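Pullulanase (Bacillus acidopullulyticus, PDB 2WAN) hydrolyses alpha-1,6-glucosidic linkages in pullulan and probably in branched starch, acting as a debranching enzyme of the alpha-amylase superfamily. Local coordinates at residues V766-Q771 against D815-M820; G772-Q777 against H822-H827; Y210-A215 against V240-I245; L627-M632 against K668-G673; Y521-E526 against I531-Q536. All blocks are in the same frame, centred on the assembly; numbering follows the deposited sequence.

Interaction 1. Residues V766-Q771 against D815-M820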
# COMPACT_ATOMS: atom_id res chain seq x y z
N VAL A 766 1.08 14.84 21.32
CA VAL A 766 2.08 13.78 21.15
C VAL A 766 2.45 13.65 19.67
O VAL A 766 3.63 13.60 19.32
CB VAL A 766 1.61 12.42 21.74
CG1 VAL A 766 2.68 11.34 21.51
CG2 VAL A 766 1.33 12.55 23.25
N VAL A 767 1.45 13.57 18.80
CA VAL A 767 1.72 13.46 17.36
C VAL A 767 2.59 14.63 16.87
O VAL A 767 3.58 14.43 16.14
CB VAL A 767 0.42 13.33 16.54
CG1 VAL A 767 0.73 13.40 15.01
CG2 VAL A 767 -0.29 12.02 16.86
N PHE A 768 2.25 15.85 17.29
CA PHE A 768 2.95 17.04 16.78
C PHE A 768 4.34 17.26 17.39
O PHE A 768 5.15 18.02 16.82
CB PHE A 768 2.10 18.30 17.01
CG PHE A 768 0.77 18.29 16.28
CD1 PHE A 768 0.67 17.83 14.96
CD2 PHE A 768 -0.37 18.79 16.90
CE1 PHE A 768 -0.56 17.88 14.27
CE2 PHE A 768 -1.60 18.82 16.25
CZ PHE A 768 -1.69 18.38 14.92
N THR A 769 4.63 16.61 18.53
CA THR A 769 5.93 16.84 19.19
C THR A 769 6.87 15.64 19.15
O THR A 769 8.00 15.72 19.68
CB THR A 769 5.77 17.36 20.65
OG1 THR A 769 4.94 16.46 21.40
CG2 THR A 769 5.16 18.76 20.65
N SER A 770 6.42 14.55 18.53
CA SER A 770 7.23 13.32 18.36
C SER A 770 8.12 13.44 17.12
O SER A 770 7.74 14.07 16.12
CB SER A 770 6.33 12.10 18.21
OG SER A 770 5.71 11.78 19.45
N GLN A 771 9.30 12.83 17.18
CA GLN A 771 10.10 12.67 15.95
C GLN A 771 9.34 11.80 14.95
O GLN A 771 8.62 10.87 15.34
CB GLN A 771 11.46 12.03 16.27
CG GLN A 771 12.28 12.77 17.35
CD GLN A 771 12.69 14.17 16.92
OE1 GLN A 771 13.13 14.38 15.79
NE2 GLN A 771 12.55 15.14 17.83
N ASP A 815 -7.27 26.87 17.77
CA ASP A 815 -6.10 27.67 18.12
C ASP A 815 -4.98 26.87 18.81
O ASP A 815 -3.79 27.11 18.57
CB ASP A 815 -6.53 28.85 18.99
CG ASP A 815 -7.34 29.89 18.20
OD1 ASP A 815 -7.37 29.86 16.94
OD2 ASP A 815 -7.94 30.75 18.87
N TYR A 816 -5.37 25.93 19.66
CA TYR A 816 -4.39 25.05 20.31
C TYR A 816 -3.67 24.19 19.27
O TYR A 816 -2.43 24.11 19.28
CB TYR A 816 -5.07 24.19 21.37
CG TYR A 816 -4.08 23.38 22.20
CD1 TYR A 816 -3.67 22.11 21.79
CD2 TYR A 816 -3.58 23.89 23.40
CE1 TYR A 816 -2.76 21.38 22.54
CE2 TYR A 816 -2.68 23.17 24.17
CZ TYR A 816 -2.28 21.91 23.74
OH TYR A 816 -1.37 21.18 24.49
N PHE A 817 -4.43 23.54 18.40
CA PHE A 817 -3.82 22.78 17.29
C PHE A 817 -2.88 23.66 16.46
O PHE A 817 -1.75 23.27 16.19
CB PHE A 817 -4.88 22.20 16.35
CG PHE A 817 -5.47 20.88 16.80
CD1 PHE A 817 -6.17 20.77 18.01
CD2 PHE A 817 -5.41 19.76 15.97
CE1 PHE A 817 -6.76 19.57 18.40
CE2 PHE A 817 -6.02 18.55 16.34
CZ PHE A 817 -6.69 18.47 17.57
N SER A 818 -3.35 24.85 16.08
CA SER A 818 -2.55 25.77 15.26
C SER A 818 -1.26 26.14 15.99
O SER A 818 -0.19 26.15 15.39
CB SER A 818 -3.36 27.03 14.91
OG SER A 818 -2.54 27.98 14.24
N SER A 819 -1.36 26.40 17.29
CA SER A 819 -0.18 26.83 18.06
C SER A 819 0.87 25.71 18.13
O SER A 819 2.07 25.99 18.03
CB SER A 819 -0.59 27.27 19.48
OG SER A 819 -1.33 28.49 19.43
N MET A 820 0.41 24.47 18.31
CA MET A 820 1.29 23.29 18.30
C MET A 820 1.95 23.08 16.95
O MET A 820 3.14 22.78 16.87
CB MET A 820 0.52 22.02 18.67
CG MET A 820 0.50 21.74 20.15
SD MET A 820 2.11 21.27 20.87
CE MET A 820 1.51 21.09 22.57
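Two neighbouring helices in the outer layer of the (beta/alpha)8 barrel, 753-769 and 811-826, pack through Phe768 and Thr769 on the first and Phe817 and Met820 on the second. The phenyl rings form an offset edge-to-face pair, with the edge of Phe768 turned toward the face of Phe817; the centroids are 6.0 Å apart and the planes stand at 77°. The touch falls near one corner of the Phe817 ring, where CD2 lies in the plane of the Phe768 ring, 3.9 Å from Phe768 CE2. One turn further along helix 811-826, Met820 CB approaches Phe768 CD2 at 3.8 Å. The methionine chain then bends at chi2 (-69°), which carries SD to within 4.0 Å of Thr769 CG2. Thr769 thus gives its methyl to the contact, while its OG1 bonds with Ala765 O and with Tyr872 OH of strand 868-873. Where helix 753-769 ends, Ser770 OG donates to Val766 O (2.8 Å) from 40° above the carbonyl plane, opposite the face used by Thr769 N. All four touching residues are buried, and the aromatic and sulfur packing joins the helix before the eighth barrel strand to a later one, as expected for adjacent outer helices of a TIM barrel.

Interaction 2. Residues G772-Q777 against H822-H827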
# COMPACT_ATOMS: atom_id res chain seq x y z
N GLY A 772 9.50 12.09 13.66
CA GLY A 772 8.74 11.38 12.63
C GLY A 772 7.89 12.33 11.79
O GLY A 772 8.13 13.56 11.78
N VAL A 773 6.93 11.76 11.08
CA VAL A 773 6.07 12.54 10.18
C VAL A 773 4.66 12.68 10.75
O VAL A 773 3.91 11.71 10.75
CB VAL A 773 5.97 11.92 8.76
CG1 VAL A 773 5.21 12.90 7.83
CG2 VAL A 773 7.39 11.61 8.20
N PRO A 774 4.30 13.88 11.23
CA PRO A 774 2.96 13.97 11.83
C PRO A 774 1.83 14.04 10.79
O PRO A 774 1.93 14.79 9.81
CB PRO A 774 3.02 15.29 12.61
CG PRO A 774 4.03 16.11 11.85
CD PRO A 774 5.08 15.10 11.44
N PHE A 775 0.75 13.31 11.06
CA PHE A 775 -0.40 13.24 10.15
C PHE A 775 -1.63 13.45 11.02
O PHE A 775 -1.68 12.94 12.16
CB PHE A 775 -0.45 11.82 9.53
CG PHE A 775 -1.75 11.48 8.82
CD1 PHE A 775 -1.83 11.54 7.43
CD2 PHE A 775 -2.87 11.07 9.54
CE1 PHE A 775 -3.02 11.18 6.77
CE2 PHE A 775 -4.05 10.73 8.89
CZ PHE A 775 -4.13 10.80 7.50
N MET A 776 -2.61 14.17 10.49
CA MET A 776 -3.90 14.32 11.19
C MET A 776 -5.06 14.18 10.21
O MET A 776 -4.96 14.58 9.03
CB MET A 776 -3.97 15.66 11.92
CG MET A 776 -3.92 16.89 11.00
SD MET A 776 -4.03 18.49 11.82
CE MET A 776 -5.76 18.49 12.32
N GLN A 777 -6.17 13.61 10.71
CA GLN A 777 -7.40 13.61 9.94
C GLN A 777 -7.95 15.04 9.91
O GLN A 777 -8.16 15.66 10.95
CB GLN A 777 -8.46 12.70 10.58
CG GLN A 777 -9.72 12.60 9.70
CD GLN A 777 -10.86 11.76 10.26
OE1 GLN A 777 -11.82 11.48 9.54
NE2 GLN A 777 -10.78 11.36 11.54
N HIS A 822 2.42 25.34 14.48
CA HIS A 822 3.38 26.42 14.22
C HIS A 822 4.67 26.28 15.04
O HIS A 822 5.75 26.56 14.54
CB HIS A 822 2.73 27.79 14.47
CG HIS A 822 1.70 28.15 13.43
ND1 HIS A 822 1.97 28.96 12.36
CD2 HIS A 822 0.41 27.78 13.31
CE1 HIS A 822 0.88 29.11 11.63
NE2 HIS A 822 -0.08 28.40 12.18
N LEU A 823 4.54 25.83 16.29
CA LEU A 823 5.74 25.55 17.11
C LEU A 823 6.66 24.52 16.43
O LEU A 823 7.87 24.75 16.30
CB LEU A 823 5.34 25.09 18.51
CG LEU A 823 6.54 24.89 19.47
CD1 LEU A 823 7.05 26.23 19.99
CD2 LEU A 823 6.10 24.01 20.62
N ARG A 824 6.11 23.38 16.02
CA ARG A 824 6.88 22.37 15.28
C ARG A 824 7.50 22.96 14.01
O ARG A 824 8.69 22.68 13.72
CB ARG A 824 6.01 21.16 14.91
CG ARG A 824 6.84 20.00 14.38
CD ARG A 824 5.97 18.90 13.75
NE ARG A 824 6.80 17.80 13.22
CZ ARG A 824 7.32 16.81 13.94
NH1 ARG A 824 7.16 16.76 15.26
NH2 ARG A 824 8.06 15.87 13.35
N ASN A 825 6.73 23.76 13.27
CA ASN A 825 7.23 24.34 12.01
C ASN A 825 8.44 25.23 12.27
O ASN A 825 9.33 25.34 11.42
CB ASN A 825 6.17 25.16 11.27
CG ASN A 825 5.00 24.33 10.75
OD1 ASN A 825 5.03 23.09 10.70
ND2 ASN A 825 3.92 25.04 10.34
N GLN A 826 8.46 25.88 13.43
CA GLN A 826 9.50 26.85 13.78
C GLN A 826 10.73 26.23 14.42
O GLN A 826 11.79 26.88 14.48
CB GLN A 826 8.93 27.90 14.75
CG GLN A 826 8.01 28.93 14.08
CD GLN A 826 8.73 29.77 13.03
OE1 GLN A 826 8.14 30.18 12.03
NE2 GLN A 826 10.02 30.04 13.27
N HIS A 827 10.59 24.99 14.90
CA HIS A 827 11.63 24.37 15.71
C HIS A 827 12.07 23.03 15.19
O HIS A 827 11.44 22.01 15.48
CB HIS A 827 11.18 24.31 17.19
CG HIS A 827 11.18 25.66 17.81
ND1 HIS A 827 12.35 26.28 18.20
CD2 HIS A 827 10.19 26.55 18.01
CE1 HIS A 827 12.06 27.49 18.64
NE2 HIS A 827 10.76 27.69 18.53
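Arg824 sets out with CG anti to the backbone N (chi1 -169°) and stays extended through to NE, so that its side chain spans the gap from helix 811-826 to Gly772 and Pro774. A final turn at chi4 (81°) swings the guanidinium plane across the line of the chain and lays one of its faces against the Pro774 ring. This joins the last strand of the (beta/alpha)8 barrel, 773-777, to a long helix further along the chain. Pro774 comes from the opposite direction, and its CG stands 3.5 Å from Arg824 NE, over the guanidinium face. Gly772 O lies 2.8 Å from Arg824 NH2, but the angle is poor for a hydrogen bond. The cationic group is better held by Phe768 O and Ser770 O, both of which accept from NH1 at the end of helix 753-769; these carbonyl oxygens would help to offset the buried charge. At the backbone angles of Gly772 a CB would run into the carbonyl oxygen of Gln771. Val767 of helix 753-769 packs against Pro774 from another side. Beside CG, Pro774 CD also sits over the group, 3.6 Å from Arg824 NH2 and 3.8 Å from Arg824 CZ.

Interaction 3. Residues Y210-A215 against V240-I245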
# COMPACT_ATOMS: atom_id res chain seq x y z
N TYR A 210 23.39 -40.81 17.26
CA TYR A 210 22.31 -39.83 17.09
C TYR A 210 20.98 -40.51 16.78
O TYR A 210 20.94 -41.69 16.46
CB TYR A 210 22.64 -38.90 15.92
CG TYR A 210 23.90 -38.08 16.09
CD1 TYR A 210 23.87 -36.84 16.72
CD2 TYR A 210 25.12 -38.55 15.60
CE1 TYR A 210 25.04 -36.08 16.87
CE2 TYR A 210 26.29 -37.80 15.74
CZ TYR A 210 26.24 -36.57 16.37
OH TYR A 210 27.39 -35.83 16.51
N GLN A 211 19.90 -39.74 16.89
CA GLN A 211 18.59 -40.20 16.43
C GLN A 211 17.94 -39.14 15.57
O GLN A 211 18.07 -37.95 15.86
CB GLN A 211 17.68 -40.54 17.60
CG GLN A 211 17.85 -41.94 18.14
CD GLN A 211 16.75 -42.30 19.10
OE1 GLN A 211 16.63 -43.44 19.52
NE2 GLN A 211 15.92 -41.32 19.44
N TYR A 212 17.24 -39.56 14.52
CA TYR A 212 16.52 -38.60 13.69
C TYR A 212 15.24 -39.14 13.04
O TYR A 212 15.00 -40.36 12.99
CB TYR A 212 17.45 -38.02 12.62
CG TYR A 212 17.68 -38.97 11.47
CD1 TYR A 212 16.85 -38.94 10.35
CD2 TYR A 212 18.71 -39.91 11.51
CE1 TYR A 212 17.05 -39.81 9.28
CE2 TYR A 212 18.92 -40.79 10.45
CZ TYR A 212 18.08 -40.73 9.34
OH TYR A 212 18.25 -41.58 8.28
N LYS A 213 14.44 -38.19 12.56
CA LYS A 213 13.28 -38.42 11.72
C LYS A 213 13.21 -37.27 10.69
O LYS A 213 14.03 -36.34 10.71
CB LYS A 213 11.98 -38.42 12.53
CG LYS A 213 11.88 -39.49 13.60
CD LYS A 213 10.44 -39.69 14.02
CE LYS A 213 9.73 -40.61 13.04
NZ LYS A 213 8.30 -40.82 13.36
N ILE A 214 12.22 -37.36 9.81
CA ILE A 214 11.86 -36.24 8.94
C ILE A 214 10.45 -35.81 9.32
O ILE A 214 9.50 -36.61 9.22
CB ILE A 214 11.93 -36.65 7.44
CG1 ILE A 214 13.36 -37.04 7.02
CG2 ILE A 214 11.35 -35.56 6.53
CD1 ILE A 214 14.38 -35.91 7.01
N ALA A 215 10.31 -34.56 9.77
CA ALA A 215 9.00 -34.01 10.11
C ALA A 215 8.51 -33.11 9.00
O ALA A 215 9.29 -32.33 8.44
CB ALA A 215 9.06 -33.24 11.44
N VAL A 240 27.33 -36.23 6.26
CA VAL A 240 26.22 -37.15 6.04
C VAL A 240 25.15 -36.50 5.16
O VAL A 240 24.82 -35.33 5.33
CB VAL A 240 25.60 -37.63 7.37
CG1 VAL A 240 24.55 -38.71 7.13
CG2 VAL A 240 26.67 -38.14 8.33
N THR A 241 24.63 -37.27 4.22
CA THR A 241 23.48 -36.83 3.44
C THR A 241 22.23 -37.54 3.94
O THR A 241 22.22 -38.77 4.11
CB THR A 241 23.70 -37.06 1.93
OG1 THR A 241 24.83 -36.29 1.50
CG2 THR A 241 22.48 -36.62 1.12
N PHE A 242 21.19 -36.75 4.20
CA PHE A 242 19.87 -37.23 4.61
C PHE A 242 18.90 -37.04 3.46
O PHE A 242 18.90 -35.99 2.81
CB PHE A 242 19.39 -36.46 5.85
CG PHE A 242 20.30 -36.61 7.03
CD1 PHE A 242 20.09 -37.63 7.96
CD2 PHE A 242 21.39 -35.76 7.21
CE1 PHE A 242 20.93 -37.79 9.05
CE2 PHE A 242 22.24 -35.90 8.31
CZ PHE A 242 22.01 -36.92 9.23
N THR A 243 18.07 -38.05 3.22
CA THR A 243 17.22 -38.09 2.04
C THR A 243 15.76 -38.37 2.36
O THR A 243 15.46 -39.24 3.18
CB THR A 243 17.74 -39.17 1.04
OG1 THR A 243 19.08 -38.84 0.64
CG2 THR A 243 16.87 -39.25 -0.19
N TYR A 244 14.87 -37.63 1.72
CA TYR A 244 13.44 -37.89 1.82
C TYR A 244 12.83 -38.03 0.44
O TYR A 244 13.02 -37.16 -0.41
CB TYR A 244 12.73 -36.79 2.62
CG TYR A 244 11.22 -36.91 2.63
CD1 TYR A 244 10.57 -37.96 3.30
CD2 TYR A 244 10.43 -35.95 1.98
CE1 TYR A 244 9.18 -38.06 3.30
CE2 TYR A 244 9.03 -36.05 1.98
CZ TYR A 244 8.41 -37.10 2.64
OH TYR A 244 7.04 -37.19 2.65
N ILE A 245 12.10 -39.12 0.23
CA ILE A 245 11.43 -39.37 -1.06
C ILE A 245 9.92 -39.19 -0.93
O ILE A 245 9.25 -40.00 -0.31
CB ILE A 245 11.75 -40.79 -1.63
CG1 ILE A 245 13.24 -41.12 -1.53
CG2 ILE A 245 11.20 -40.93 -3.05
CD1 ILE A 245 14.14 -40.35 -2.47
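Tyr212 and Phe242 make the tight part of this contact, the inner seam of the beta-sandwich in the pullulanase X25 domain, where strand 208-216 of a three-stranded sheet faces strand 238-245 of a four-stranded one. The touching parts of the strands run 33° apart. Phe242 turns an edge toward the face of Tyr212 in an edge-to-face stack, with planes at 80° and centroids 5.0 Å apart; its CE1 stands 3.8 Å above the Tyr212 plane, over the ring centre. Tyr212 presents that face because CG lies between the backbone N and the carbonyl carbon (chi1 78°). Val240 CG1 lies over one face of Phe242, toward its rim. Tyr212 OH is hydrogen-bonded to Asp253 OD1. Two residues further along, Ile214 and Tyr244 meet at slightly longer range, through one methyl, and the Tyr244 hydroxyl bonds with Asn249. The loose side lies outward: Gln211 and Thr241, which alternate with these inward residues, are partly exposed and take no part in the seam; Thr241 OG1 bonds with Ser202 OG. At the Tyr244 end, Ile214 CG2 rests over one face of Tyr244, 4.1 Å from both CG and CD1.

Interaction 4. Residues L627-M632 against K668-G673. With ACT (acetate ion), chain O; ACT (acetate ion), chain Q.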
# COMPACT_ATOMS: atom_id res chain seq x y z
N LEU A 627 1.48 -3.86 -2.46
CA LEU A 627 2.25 -3.48 -3.66
C LEU A 627 3.61 -4.16 -3.72
O LEU A 627 4.17 -4.36 -4.81
CB LEU A 627 2.37 -1.96 -3.77
CG LEU A 627 1.01 -1.23 -3.83
CD1 LEU A 627 1.24 0.27 -3.91
CD2 LEU A 627 0.12 -1.72 -5.01
N GLY A 628 4.13 -4.56 -2.56
CA GLY A 628 5.40 -5.29 -2.48
C GLY A 628 6.63 -4.41 -2.38
O GLY A 628 6.67 -3.28 -2.90
N LYS A 629 7.66 -4.94 -1.71
CA LYS A 629 8.92 -4.22 -1.49
C LYS A 629 9.61 -3.81 -2.77
O LYS A 629 10.02 -2.66 -2.91
CB LYS A 629 9.90 -5.05 -0.65
CG LYS A 629 9.59 -5.13 0.82
CD LYS A 629 10.36 -6.28 1.48
CE LYS A 629 11.84 -5.99 1.60
NZ LYS A 629 12.50 -7.08 2.39
N ASP A 630 9.76 -4.75 -3.71
CA ASP A 630 10.47 -4.48 -4.95
C ASP A 630 9.81 -3.35 -5.73
O ASP A 630 10.49 -2.45 -6.23
CB ASP A 630 10.56 -5.75 -5.80
CG ASP A 630 11.54 -6.77 -5.21
OD1 ASP A 630 12.22 -6.46 -4.22
OD2 ASP A 630 11.62 -7.90 -5.76
N THR A 631 8.49 -3.39 -5.79
CA THR A 631 7.71 -2.35 -6.45
C THR A 631 7.84 -0.98 -5.77
O THR A 631 8.06 0.03 -6.44
CB THR A 631 6.24 -2.78 -6.58
OG1 THR A 631 6.17 -3.93 -7.44
CG2 THR A 631 5.37 -1.66 -7.19
N MET A 632 7.74 -0.95 -4.44
CA MET A 632 7.86 0.33 -3.71
C MET A 632 9.26 0.94 -3.83
O MET A 632 9.42 2.15 -3.89
CB MET A 632 7.48 0.17 -2.24
CG MET A 632 6.00 -0.13 -1.97
SD MET A 632 4.84 0.89 -2.90
CE MET A 632 5.41 2.54 -2.58
N LYS A 668 5.36 -3.37 8.65
CA LYS A 668 6.28 -2.49 9.37
C LYS A 668 7.65 -3.13 9.53
O LYS A 668 7.77 -4.29 9.94
CB LYS A 668 5.70 -2.08 10.73
CG LYS A 668 4.40 -1.27 10.66
CD LYS A 668 4.09 -0.60 12.00
CE LYS A 668 3.73 -1.65 13.09
NZ LYS A 668 2.49 -2.41 12.78
N GLY A 669 8.69 -2.37 9.20
CA GLY A 669 10.08 -2.87 9.21
C GLY A 669 10.56 -3.11 7.78
O GLY A 669 11.73 -2.94 7.47
N GLN A 670 9.63 -3.47 6.90
CA GLN A 670 9.99 -3.77 5.51
C GLN A 670 10.29 -2.53 4.66
O GLN A 670 10.87 -2.63 3.58
CB GLN A 670 8.89 -4.62 4.86
CG GLN A 670 8.67 -5.97 5.52
CD GLN A 670 9.48 -7.05 4.83
OE1 GLN A 670 10.71 -7.03 4.86
NE2 GLN A 670 8.79 -7.97 4.17
N GLN A 671 9.93 -1.35 5.16
CA GLN A 671 10.20 -0.09 4.46
C GLN A 671 11.61 0.43 4.67
O GLN A 671 12.01 1.40 4.03
CB GLN A 671 9.19 1.00 4.91
CG GLN A 671 9.57 1.74 6.21
CD GLN A 671 9.60 0.85 7.45
OE1 GLN A 671 8.80 -0.08 7.59
NE2 GLN A 671 10.51 1.16 8.38
N LYS A 672 12.35 -0.19 5.60
CA LYS A 672 13.67 0.32 5.97
C LYS A 672 14.57 0.62 4.78
O LYS A 672 14.80 -0.25 3.93
CB LYS A 672 14.37 -0.67 6.92
CG LYS A 672 13.81 -0.64 8.34
CD LYS A 672 14.57 -1.61 9.23
CE LYS A 672 14.10 -1.51 10.69
NZ LYS A 672 14.84 -2.52 11.55
N GLY A 673 15.05 1.86 4.72
CA GLY A 673 16.01 2.29 3.70
C GLY A 673 15.43 2.50 2.31
O GLY A 673 16.17 2.83 1.39
C ACT O . 6.67 -7.10 -5.52
O ACT O . 7.08 -5.91 -5.54
OXT ACT O . 7.25 -7.91 -4.77
CH3 ACT O . 5.52 -7.55 -6.35
C ACT Q . 18.01 -0.77 11.62
O ACT Q . 17.06 0.04 11.60
OXT ACT Q . 17.82 -1.84 10.99
CH3 ACT Q . 19.28 -0.50 12.35
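Lys629 and Gln670 provide the hydrogen bond that spans this surface contact: Lys629 NZ donates to Gln670 OE1 at 3.1 Å, from 43° above the carbonyl plane. By van der Waals contact, the lysine chain crosses the amide at about a right angle, its CD 3.5 Å from Gln670 NE2. Gln670 bends at chi2 to meet it, and NE2 donates to Leu665 O. Within the loop, Gly669 N donates to an in-plane lone pair of Gln671 OE1 (2.8 Å). Two acetates, probably from the crystallisation liquor, take further hydrogen bonds. At the start of helix 629-642, Thr631 N and OG1 both bond one acetate oxygen, each at 2.9 Å; Lys672 NZ, a charged donor, holds the second acetate through OXT (3.1 Å). With an alanine in place of Lys629, Gln670 OE1 would probably lose this donor and the amide the chain lying across it. The lysine thus meets a neutral amide oxygen, which implies a polar tether between helix and loop rather than a salt bridge.

Interaction 5. Residues Y521-E526 against I531-Q536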
# COMPACT_ATOMS: atom_id res chain seq x y z
N TYR A 521 -16.17 15.61 -8.78
CA TYR A 521 -15.62 16.80 -8.12
C TYR A 521 -15.35 17.96 -9.08
O TYR A 521 -14.91 19.03 -8.64
CB TYR A 521 -14.34 16.43 -7.33
CG TYR A 521 -14.49 15.24 -6.40
CD1 TYR A 521 -15.66 15.06 -5.66
CD2 TYR A 521 -13.46 14.29 -6.26
CE1 TYR A 521 -15.83 13.95 -4.80
CE2 TYR A 521 -13.61 13.17 -5.40
CZ TYR A 521 -14.81 13.02 -4.67
OH TYR A 521 -14.98 11.95 -3.83
N ALA A 522 -15.61 17.76 -10.38
CA ALA A 522 -15.51 18.83 -11.38
C ALA A 522 -16.85 19.53 -11.52
O ALA A 522 -17.89 18.93 -11.20
CB ALA A 522 -15.08 18.26 -12.72
N THR A 523 -16.85 20.77 -12.04
CA THR A 523 -18.10 21.48 -12.28
C THR A 523 -18.94 20.81 -13.38
O THR A 523 -20.17 20.99 -13.45
CB THR A 523 -17.89 22.98 -12.60
OG1 THR A 523 -17.12 23.13 -13.80
CG2 THR A 523 -17.20 23.69 -11.44
N THR A 524 -18.27 20.03 -14.23
CA THR A 524 -18.94 19.19 -15.22
C THR A 524 -18.08 17.96 -15.51
O THR A 524 -16.84 18.05 -15.50
CB THR A 524 -19.21 19.95 -16.55
OG1 THR A 524 -19.86 19.07 -17.48
CG2 THR A 524 -17.90 20.41 -17.19
N PRO A 525 -18.72 16.81 -15.77
CA PRO A 525 -17.93 15.63 -16.17
C PRO A 525 -17.57 15.64 -17.64
O PRO A 525 -16.83 14.77 -18.10
CB PRO A 525 -18.89 14.48 -15.86
CG PRO A 525 -20.22 15.04 -16.06
CD PRO A 525 -20.14 16.47 -15.57
N GLU A 526 -18.08 16.62 -18.38
CA GLU A 526 -17.77 16.73 -19.80
C GLU A 526 -16.34 17.15 -20.04
O GLU A 526 -15.86 18.15 -19.46
CB GLU A 526 -18.70 17.76 -20.47
CG GLU A 526 -20.20 17.38 -20.50
CD GLU A 526 -20.49 16.19 -21.42
OE1 GLU A 526 -19.63 15.82 -22.23
OE2 GLU A 526 -21.59 15.61 -21.31
N ILE A 531 -9.73 18.07 -15.59
CA ILE A 531 -8.26 18.18 -15.61
C ILE A 531 -7.85 19.58 -15.15
O ILE A 531 -7.06 19.72 -14.21
CB ILE A 531 -7.69 17.86 -17.00
CG1 ILE A 531 -8.07 16.42 -17.41
CG2 ILE A 531 -6.15 18.04 -17.01
CD1 ILE A 531 -7.48 15.97 -18.78
N THR A 532 -8.42 20.61 -15.80
CA THR A 532 -8.08 21.99 -15.48
C THR A 532 -8.40 22.32 -14.02
O THR A 532 -7.60 22.97 -13.34
CB THR A 532 -8.84 22.94 -16.41
OG1 THR A 532 -8.45 22.63 -17.76
CG2 THR A 532 -8.49 24.41 -16.08
N GLU A 533 -9.55 21.85 -13.53
CA GLU A 533 -9.98 22.21 -12.19
C GLU A 533 -9.14 21.58 -11.10
O GLU A 533 -8.88 22.22 -10.10
CB GLU A 533 -11.48 21.95 -11.98
CG GLU A 533 -12.32 22.94 -12.85
CD GLU A 533 -13.79 22.59 -12.96
OE1 GLU A 533 -14.26 21.72 -12.20
OE2 GLU A 533 -14.49 23.19 -13.82
N LEU A 534 -8.70 20.34 -11.31
CA LEU A 534 -7.81 19.71 -10.34
C LEU A 534 -6.44 20.39 -10.37
O LEU A 534 -5.84 20.62 -9.32
CB LEU A 534 -7.70 18.20 -10.57
CG LEU A 534 -6.74 17.41 -9.65
CD1 LEU A 534 -7.00 17.66 -8.14
CD2 LEU A 534 -6.77 15.91 -9.95
N LYS A 535 -5.98 20.74 -11.56
CA LYS A 535 -4.74 21.52 -11.64
C LYS A 535 -4.89 22.84 -10.89
O LYS A 535 -3.95 23.28 -10.24
CB LYS A 535 -4.30 21.77 -13.10
CG LYS A 535 -3.82 20.53 -13.81
CD LYS A 535 -3.50 20.82 -15.30
CE LYS A 535 -2.92 19.56 -15.95
NZ LYS A 535 -2.83 19.72 -17.44
N GLN A 536 -6.07 23.48 -10.99
CA GLN A 536 -6.29 24.75 -10.28
C GLN A 536 -6.26 24.55 -8.78
O GLN A 536 -5.74 25.40 -8.07
CB GLN A 536 -7.60 25.41 -10.73
CG GLN A 536 -7.50 25.94 -12.16
CD GLN A 536 -8.83 26.46 -12.68
OE1 GLN A 536 -9.74 25.70 -12.98
NE2 GLN A 536 -8.93 27.77 -12.81
O HOH W 1 -14.06 21.66 -9.47
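Glu533 and Thr523 meet at about a right angle, the carboxylate reaching out from helix 529-543, an outer helix of the alpha-amylase-type (beta/alpha)8 barrel, to the loop that leads into it. Extended beyond CG, the glutamate sets both oxygens before Thr523, and each uses its syn lone pair. OE1 accepts from Thr523 N at 2.8 Å, with a fairly straight N-H...O angle of 162°, while OE2 takes the Thr523 hydroxyl at 2.6 Å from OG1. The two donors can act side by side because OG1 lies between the backbone N and the carbonyl carbon (chi1 62°). Ala522 packs against the OE1 end of the carboxylate, its CA 3.3 Å from Glu533 OE1. The buried acid is therefore gripped by two direct bonds and a water, which would be consistent with its ionised form. An alanine at Glu533 would probably leave Thr523 N and OG1 without their acceptors and let this part of the loop move away from the helix. Further on, Thr524 OG1 accepts from Glu526 N in an ST turn, and Ala522 O is bonded by Lys456 NZ. The water completes the grip by donating to Glu533 OE1 (2.7 Å from its oxygen) and to Tyr521 O (2.9 Å).

In the fold
Interactions 1 and 2 form one continuous buried patch, with centres 6 Å apart: both use helix 811-826, and helix 753-769 runs directly into strand 773-777. Arg824 of interaction 2 reaches the end of the helix of interaction 1, its NH1 2.8 Å from Phe768 O. Interactions 4 and 5 belong to other flanks of the same barrel, their centres about 25 and 31 Å from that of interaction 2. Interaction 4 lies at the end where helices follow the strands, the side on which this superfamily carries its active site. Interaction 3 stands apart in the X25 domain, its centre about 37 Å from that of interaction 4 and 68 Å from that of interaction 5.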